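Local coordinates for protein quinone oxidoreductase (Coxiella burnetii, PDB 3TQH) that binds NADPH and probably uses it to reduce quinones, as a member of the medium-chain dehydrogenase/reductase family, at residues G153-I158 and T214-V219. Sequence-based numbering, arbitrary orientation.
Sequences GDVVLI and TPVDAV
Asp217 reaches across to the backbone of Val155, where its OD2 accepts a hydrogen bond from Val155 N at 2.8 Å, nearly straight (170°). With CG anti to the carbonyl carbon (chi1 -63°), the carboxylate sits beside Asp217 N, which itself bonds Val155 O, so one residue meets both the N-H and the C=O of Val155; the amide approaches OD2 on its anti side. The O of Val155 accepts from both Asp217 N, at 3.0 Å and tilted from the carbonyl plane, and Ala218 N, at 3.3 Å and within it. One side chain and two consecutive amides thus grip a single residue where the 214-219 chain turns a corner at Asp217. Beyond that corner regular parallel pairing takes over, Leu157 N donating to Ala218 O at 2.9 Å.

Apolar side chains flank this ladder. CG1 of Val155 meets CG2 of Val216 at 3.5 Å, the two side chains crossing at about a right angle, while Leu157 and Val219 lie side by side, Leu157 CD2 lying 4.2 Å from Val219 CG2. On the other face of the sheet Val156 adjoins Ala218. Strand 179-184 flanks 155-158 on its other edge, and helix 164-175 packs on Ile158; the strand order is that of a Rossmann fold, the nucleotide-binding domain, whose first and fourth strands pair here, the Leu157 side chain about 9 Å from bound NADPH.

The carboxylates of Asp154 and Asp217 stack with planes 23° apart, Asp154 OD1 lying 4.1 Å from Asp217 OD2. Backbone amides, Lys151 N to Asp154 OD2 and Val155 N to Asp217, and weakly the distant Lys236 ammonium, would be expected to temper their repulsion.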
loop_
_atom_site.group_PDB
_atom_site.type_symbol
_atom_site.label_atom_id
_atom_site.label_comp_id
_atom_site.label_asym_id
_atom_site.label_seq_id
_atom_site.Cartn_x
_atom_site.Cartn_y
_atom_site.Cartn_z
ATOM N N GLY A 153 5.590 -1.841 25.062
ATOM C CA GLY A 153 6.107 -3.052 25.702
ATOM C C GLY A 153 6.038 -4.288 24.816
ATOM O O GLY A 153 6.842 -5.203 24.968
ATOM N N ASP A 154 5.079 -4.315 23.891
ATOM C CA ASP A 154 4.851 -5.472 23.027
ATOM C C ASP A 154 6.009 -5.693 22.062
ATOM O O ASP A 154 6.641 -4.738 21.598
ATOM C CB ASP A 154 3.551 -5.307 22.213
ATOM C CG ASP A 154 2.278 -5.440 23.067
ATOM O OD1 ASP A 154 2.366 -5.715 24.287
ATOM O OD2 ASP A 154 1.175 -5.272 22.498
ATOM N N VAL A 155 6.280 -6.959 21.764
ATOM C CA VAL A 155 7.239 -7.311 20.730
ATOM C C VAL A 155 6.467 -7.552 19.449
ATOM O O VAL A 155 5.480 -8.291 19.444
ATOM C CB VAL A 155 8.027 -8.568 21.089
ATOM C CG1 VAL A 155 9.055 -8.874 19.999
ATOM C CG2 VAL A 155 8.694 -8.400 22.457
ATOM N N VAL A 156 6.925 -6.935 18.365
ATOM C CA VAL A 156 6.237 -7.019 17.088
ATOM C C VAL A 156 7.204 -7.418 15.975
ATOM O O VAL A 156 8.244 -6.793 15.794
ATOM C CB VAL A 156 5.562 -5.680 16.734
ATOM C CG1 VAL A 156 4.867 -5.773 15.395
ATOM C CG2 VAL A 156 4.560 -5.288 17.819
ATOM N N LEU A 157 6.842 -8.474 15.251
ATOM C CA LEU A 157 7.587 -8.947 14.100
ATOM C C LEU A 157 6.870 -8.466 12.840
ATOM O O LEU A 157 5.729 -8.848 12.607
ATOM C CB LEU A 157 7.668 -10.482 14.104
ATOM C CG LEU A 157 8.245 -11.132 12.842
ATOM C CD1 LEU A 157 9.685 -10.681 12.618
ATOM C CD2 LEU A 157 8.139 -12.668 12.895
ATOM N N ILE A 158 7.543 -7.631 12.047
ATOM C CA ILE A 158 7.017 -7.123 10.784
ATOM C C ILE A 158 7.839 -7.721 9.642
ATOM O O ILE A 158 8.995 -7.359 9.447
ATOM C CB ILE A 158 7.104 -5.573 10.718
ATOM C CG1 ILE A 158 6.375 -4.939 11.914
ATOM C CG2 ILE A 158 6.540 -5.049 9.414
ATOM C CD1 ILE A 158 6.305 -3.431 11.884
ATOM N N THR A 214 12.597 -14.809 21.694
ATOM C CA THR A 214 11.458 -14.933 22.603
ATOM C C THR A 214 10.145 -14.842 21.831
ATOM O O THR A 214 10.106 -14.246 20.757
ATOM C CB THR A 214 11.490 -13.805 23.683
ATOM O OG1 THR A 214 10.336 -13.896 24.538
ATOM C CG2 THR A 214 11.546 -12.413 23.022
ATOM N N PRO A 215 9.073 -15.450 22.371
ATOM C CA PRO A 215 7.727 -15.304 21.833
ATOM C C PRO A 215 7.296 -13.854 21.590
ATOM O O PRO A 215 7.594 -12.959 22.384
ATOM C CB PRO A 215 6.865 -15.940 22.918
ATOM C CG PRO A 215 7.703 -17.055 23.416
ATOM C CD PRO A 215 9.120 -16.520 23.391
ATOM N N VAL A 216 6.574 -13.659 20.497
ATOM C CA VAL A 216 6.236 -12.349 19.976
ATOM C C VAL A 216 4.742 -12.096 20.218
ATOM O O VAL A 216 3.946 -13.033 20.204
ATOM C CB VAL A 216 6.623 -12.295 18.462
ATOM C CG1 VAL A 216 5.644 -11.489 17.648
ATOM C CG2 VAL A 216 8.047 -11.773 18.298
ATOM N N ASP A 217 4.376 -10.837 20.462
ATOM C CA ASP A 217 2.975 -10.453 20.714
ATOM C C ASP A 217 2.160 -10.290 19.424
ATOM O O ASP A 217 0.964 -10.553 19.408
ATOM C CB ASP A 217 2.903 -9.155 21.523
ATOM C CG ASP A 217 3.526 -9.287 22.897
ATOM O OD1 ASP A 217 2.853 -9.805 23.820
ATOM O OD2 ASP A 217 4.692 -8.865 23.060
ATOM N N ALA A 218 2.797 -9.839 18.352
ATOM C CA ALA A 218 2.106 -9.691 17.078
ATOM C C ALA A 218 3.055 -9.907 15.916
ATOM O O ALA A 218 4.215 -9.527 15.979
ATOM C CB ALA A 218 1.454 -8.321 16.975
ATOM N N VAL A 219 2.546 -10.542 14.869
ATOM C CA VAL A 219 3.250 -10.660 13.612
ATOM C C VAL A 219 2.451 -9.890 12.575
ATOM O O VAL A 219 1.298 -10.224 12.331
ATOM C CB VAL A 219 3.354 -12.129 13.160
ATOM C CG1 VAL A 219 3.916 -12.217 11.730
ATOM C CG2 VAL A 219 4.193 -12.959 14.163
#